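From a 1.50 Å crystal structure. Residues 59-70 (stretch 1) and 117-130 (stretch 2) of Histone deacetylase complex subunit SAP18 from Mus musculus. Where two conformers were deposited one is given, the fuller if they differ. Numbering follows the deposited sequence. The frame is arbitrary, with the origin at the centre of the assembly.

Stretch 1 (59-70) YTWMDATLKELT
Stretch 2 117-130: DDSMTLQSQKFQIG

Two stretches of one SAP18 chain, at least 51 residues apart in sequence wherever they touch, run antiparallel and bury 749 Å² between them. The register pairs M62 with Q123 (CA to CA 5.1 Å), T65 with T121 (4.3 Å) and K67 with D118 (5.2 Å). Stretch 1 leaves a strand at Y59 and T60, passes through a type I turn and enters a helix at L66; stretch 2 is largely irregular, with a type I turn from D117 to M120 and a short 3-10 segment at Q123 and S124.

Y59 lies out of reach. T60, still extended (phi/psi -156/-166, chi1 t), points toward stretch 2, where its CG2 lies 4.4 Å from L122 CD1. W61 (-134/170, chi1 m) directs its CA-to-CB bond away and begins the turn, which is closed by A64 N donating to W61 O at 3.0 Å.

M62 (-66/-17) is a selenomethionine and contributes the largest covered area. Its O accepts from Q123 N at 2.8 Å. Its CB points sideways, but the m, m, m side chain brings its end nearer: CE is 3.3 Å from F127 O, and SE is 4.1 Å from F127 CD2 and 4.3 Å from I129 CD1. The selenium lies at the edge of the F127 ring, near its plane. A long, flexible, apolar chain suits this reach across the surface. D63 (-98/16, chi1 p) leads its carboxylate away to partners elsewhere in the structure, leaving its O 3.5 Å from T121 CG2.

At A64 the backbone becomes extended (-57/135). Its O accepts from L122 N at 3.0 Å and also lies 3.1 Å from T121 CA in a CA-H...O contact. The small side chain fits beside L122, with A64 CB 3.9 Å from L122 CD1; L122 (-53/-46, chi m, t) points toward stretch 1.

T65 (-101/160, chi1 p) and T121 (-106/158, chi1 p) form a single beta bridge and have nearly the same conformation. T65 CA approaches M120 O at 3.1 Å, mirroring the contact at A64. Each threonine hydroxyl also accepts from a backbone amide three residues on: T65 OG1 from E68 N at 3.1 Å, capping the helix, and T121 OG1 from S124 N at 3.1 Å.

The first helical residues have free amides, which suits them to carbonyls outside the helix. L66 N donates to M120 O at 3.0 Å, and K67 N donates to D118 O at 3.2 Å with a straighter angle of 164°. L66 (m, t) points toward stretch 2, its CG 4.1 Å from M120 CB and its CD1 3.6 Å from D117 O. K67 (chi1 -97°, then m, t, t) extends along D118: CE is 3.5 Å from D118 OD2, but NZ stays 4.6 Å from that oxygen, beyond a salt bridge. A water oxygen lies 2.7 Å from D118 OD1.

E68 makes no contact with stretch 2. One helical turn after T65, L69 (m, t) points toward stretch 2, its CD1 4.3 Å from L122 CD2; T70 lies out of reach.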

# COMPACT_ATOMS: atom_id res chain seq x y z
N TYR A 59 -13.40 -1.70 0.38
CA TYR A 59 -13.77 -1.00 -0.84
C TYR A 59 -13.20 0.40 -0.74
O TYR A 59 -13.49 1.13 0.23
CB TYR A 59 -15.29 -0.87 -0.94
CG TYR A 59 -16.03 -2.12 -1.31
CD1 TYR A 59 -15.64 -2.87 -2.39
CD2 TYR A 59 -17.10 -2.56 -0.55
CE1 TYR A 59 -16.33 -4.04 -2.74
CE2 TYR A 59 -17.78 -3.70 -0.87
CZ TYR A 59 -17.39 -4.43 -1.96
OH TYR A 59 -18.08 -5.58 -2.28
N THR A 60 -12.44 0.83 -1.74
CA THR A 60 -11.80 2.13 -1.69
C THR A 60 -11.53 2.59 -3.11
O THR A 60 -12.08 2.03 -4.06
CB THR A 60 -10.51 2.08 -0.81
OG1 THR A 60 -10.05 3.42 -0.54
CG2 THR A 60 -9.39 1.25 -1.47
N TRP A 61 -10.70 3.62 -3.25
CA TRP A 61 -10.40 4.23 -4.54
C TRP A 61 -8.89 4.46 -4.69
O TRP A 61 -8.14 4.28 -3.74
CB TRP A 61 -11.15 5.56 -4.70
CG TRP A 61 -12.64 5.41 -4.77
CD1 TRP A 61 -13.42 5.31 -5.91
CD2 TRP A 61 -13.54 5.33 -3.66
NE1 TRP A 61 -14.75 5.17 -5.55
CE2 TRP A 61 -14.84 5.18 -4.18
CE3 TRP A 61 -13.37 5.38 -2.27
CZ2 TRP A 61 -15.97 5.09 -3.36
CZ3 TRP A 61 -14.47 5.27 -1.47
CH2 TRP A 61 -15.76 5.12 -2.01
N MSE A 62 -8.43 4.81 -5.89
CA MSE A 62 -6.99 4.97 -6.17
C MSE A 62 -6.34 6.11 -5.41
O MSE A 62 -5.12 6.16 -5.32
CB MSE A 62 -6.75 5.13 -7.68
CG MSE A 62 -7.11 3.92 -8.49
SE MSE A 62 -5.88 2.51 -8.07
CE MSE A 62 -4.19 3.37 -8.42
N ASP A 63 -7.14 7.04 -4.88
CA ASP A 63 -6.60 8.13 -4.05
C ASP A 63 -6.72 7.87 -2.57
O ASP A 63 -6.56 8.79 -1.74
CB ASP A 63 -7.19 9.51 -4.48
CG ASP A 63 -8.68 9.65 -4.18
OD1 ASP A 63 -9.35 8.63 -3.84
OD2 ASP A 63 -9.19 10.79 -4.28
N ALA A 64 -6.97 6.61 -2.20
CA ALA A 64 -6.89 6.22 -0.80
C ALA A 64 -5.49 6.56 -0.24
O ALA A 64 -4.47 6.23 -0.86
CB ALA A 64 -7.17 4.75 -0.64
N THR A 65 -5.46 7.15 0.95
CA THR A 65 -4.18 7.50 1.63
C THR A 65 -3.82 6.49 2.69
O THR A 65 -4.68 5.73 3.18
CB THR A 65 -4.24 8.86 2.31
OG1 THR A 65 -5.20 8.81 3.37
CG2 THR A 65 -4.66 9.94 1.29
N LEU A 66 -2.55 6.47 3.07
CA LEU A 66 -2.16 5.54 4.13
C LEU A 66 -2.97 5.77 5.42
O LEU A 66 -3.36 4.80 6.10
CB LEU A 66 -0.65 5.63 4.42
CG LEU A 66 0.24 5.31 3.23
CD1 LEU A 66 1.67 5.19 3.73
CD2 LEU A 66 -0.19 4.05 2.48
N LYS A 67 -3.22 7.03 5.80
CA LYS A 67 -3.99 7.33 7.01
C LYS A 67 -5.43 6.85 6.94
O LYS A 67 -6.00 6.32 7.89
CB LYS A 67 -4.00 8.84 7.30
CG LYS A 67 -2.98 9.35 8.30
CD LYS A 67 -2.88 8.56 9.61
CE LYS A 67 -1.89 9.25 10.54
NZ LYS A 67 -1.79 8.65 11.91
N GLU A 68 -6.03 6.98 5.75
CA GLU A 68 -7.39 6.51 5.56
C GLU A 68 -7.44 5.01 5.78
O GLU A 68 -8.38 4.47 6.38
CB GLU A 68 -7.84 6.84 4.12
CG GLU A 68 -9.24 6.43 3.79
CD GLU A 68 -9.70 6.90 2.41
OE1 GLU A 68 -8.88 7.45 1.65
OE2 GLU A 68 -10.93 6.78 2.16
N LEU A 69 -6.44 4.30 5.25
CA LEU A 69 -6.42 2.86 5.39
C LEU A 69 -6.12 2.40 6.81
O LEU A 69 -6.69 1.43 7.27
CB LEU A 69 -5.45 2.24 4.38
CG LEU A 69 -5.86 2.56 2.93
CD1 LEU A 69 -4.76 2.11 1.98
CD2 LEU A 69 -7.20 1.84 2.57
N THR A 70 -5.24 3.10 7.51
CA THR A 70 -4.97 2.64 8.87
C THR A 70 -6.18 2.85 9.78
O THR A 70 -6.39 2.08 10.71
CB THR A 70 -3.77 3.32 9.53
OG1 THR A 70 -4.07 4.68 9.77
CG2 THR A 70 -2.52 3.18 8.69
N ASP A 117 4.22 10.57 5.42
CA ASP A 117 3.59 9.67 4.42
C ASP A 117 2.08 9.59 4.62
O ASP A 117 1.42 8.79 3.95
CB ASP A 117 4.15 8.24 4.47
CG ASP A 117 5.63 8.17 4.21
OD1 ASP A 117 6.16 9.05 3.49
OD2 ASP A 117 6.26 7.22 4.73
N ASP A 118 1.52 10.39 5.53
CA ASP A 118 0.10 10.25 5.86
C ASP A 118 -0.81 10.39 4.64
O ASP A 118 -1.85 9.69 4.54
CB ASP A 118 -0.32 11.29 6.89
CG ASP A 118 0.25 11.03 8.25
OD1 ASP A 118 0.96 10.03 8.44
OD2 ASP A 118 -0.06 11.85 9.14
N SER A 119 -0.45 11.29 3.74
CA SER A 119 -1.28 11.57 2.56
C SER A 119 -0.82 10.82 1.31
O SER A 119 -1.29 11.10 0.20
CB SER A 119 -1.27 13.06 2.26
OG SER A 119 0.01 13.47 1.83
N MSE A 120 0.13 9.91 1.47
CA MSE A 120 0.55 9.09 0.36
C MSE A 120 -0.58 8.20 -0.15
O MSE A 120 -1.21 7.48 0.62
CB MSE A 120 1.75 8.23 0.77
CG MSE A 120 2.16 7.26 -0.32
SE MSE A 120 3.63 6.18 0.24
CE MSE A 120 4.97 7.54 0.26
N THR A 121 -0.81 8.23 -1.46
CA THR A 121 -1.93 7.50 -2.03
C THR A 121 -1.51 6.26 -2.77
O THR A 121 -0.35 6.11 -3.21
CB THR A 121 -2.65 8.37 -3.08
OG1 THR A 121 -1.74 8.70 -4.11
CG2 THR A 121 -3.22 9.64 -2.46
N LEU A 122 -2.46 5.34 -2.92
CA LEU A 122 -2.21 4.18 -3.76
C LEU A 122 -1.75 4.56 -5.16
O LEU A 122 -0.76 4.00 -5.68
CB LEU A 122 -3.46 3.30 -3.84
CG LEU A 122 -3.96 2.69 -2.52
CD1 LEU A 122 -5.30 2.01 -2.77
CD2 LEU A 122 -3.00 1.69 -1.90
N GLN A 123 -2.41 5.52 -5.78
CA GLN A 123 -2.02 5.89 -7.15
C GLN A 123 -0.60 6.47 -7.27
O GLN A 123 0.09 6.22 -8.27
CB GLN A 123 -3.07 6.79 -7.80
CG GLN A 123 -3.20 8.15 -7.11
CD GLN A 123 -4.35 8.97 -7.58
OE1 GLN A 123 -5.14 8.53 -8.43
NE2 GLN A 123 -4.47 10.18 -7.03
N SER A 124 -0.16 7.19 -6.24
CA SER A 124 1.18 7.77 -6.26
C SER A 124 2.24 6.68 -6.30
O SER A 124 3.36 6.90 -6.75
CB SER A 124 1.42 8.71 -5.07
OG SER A 124 1.54 8.01 -3.84
N GLN A 125 1.87 5.49 -5.81
CA GLN A 125 2.85 4.40 -5.72
C GLN A 125 2.65 3.37 -6.84
O GLN A 125 3.20 2.27 -6.78
CB GLN A 125 2.76 3.73 -4.35
CG GLN A 125 2.91 4.69 -3.21
CD GLN A 125 4.23 5.40 -3.26
OE1 GLN A 125 5.29 4.74 -3.22
NE2 GLN A 125 4.21 6.74 -3.37
N LYS A 126 1.86 3.73 -7.84
CA LYS A 126 1.52 2.88 -8.99
C LYS A 126 0.93 1.54 -8.62
O LYS A 126 1.17 0.52 -9.26
CB LYS A 126 2.73 2.74 -9.89
CG LYS A 126 3.25 4.11 -10.22
CD LYS A 126 3.34 4.29 -11.66
CE LYS A 126 4.60 3.68 -12.08
NZ LYS A 126 4.77 3.85 -13.54
N PHE A 127 0.15 1.55 -7.57
CA PHE A 127 -0.68 0.41 -7.20
C PHE A 127 -1.57 0.05 -8.38
O PHE A 127 -2.07 0.93 -9.10
CB PHE A 127 -1.56 0.80 -6.00
CG PHE A 127 -2.47 -0.30 -5.57
CD1 PHE A 127 -2.03 -1.29 -4.72
CD2 PHE A 127 -3.78 -0.32 -6.03
CE1 PHE A 127 -2.89 -2.32 -4.34
CE2 PHE A 127 -4.62 -1.32 -5.67
CZ PHE A 127 -4.17 -2.32 -4.83
N GLN A 128 -1.76 -1.25 -8.59
CA GLN A 128 -2.69 -1.73 -9.61
C GLN A 128 -3.65 -2.69 -8.98
O GLN A 128 -3.31 -3.43 -8.07
CB GLN A 128 -1.93 -2.43 -10.74
CG GLN A 128 -1.06 -1.46 -11.49
CD GLN A 128 -0.36 -2.04 -12.70
OE1 GLN A 128 0.07 -1.31 -13.58
NE2 GLN A 128 -0.23 -3.36 -12.75
N ILE A 129 -4.88 -2.69 -9.49
CA ILE A 129 -5.86 -3.66 -9.06
C ILE A 129 -5.23 -5.00 -9.34
O ILE A 129 -4.66 -5.20 -10.40
CB ILE A 129 -7.20 -3.53 -9.85
CG1 ILE A 129 -8.17 -2.65 -9.09
CG2 ILE A 129 -7.83 -4.87 -10.13
CD1 ILE A 129 -7.67 -1.26 -8.94
N GLY A 130 -5.30 -5.91 -8.38
CA GLY A 130 -4.65 -7.18 -8.59
C GLY A 130 -3.48 -7.28 -7.63
O GLY A 130 -3.05 -8.39 -7.27
O HOH W 1 1.45 9.16 10.96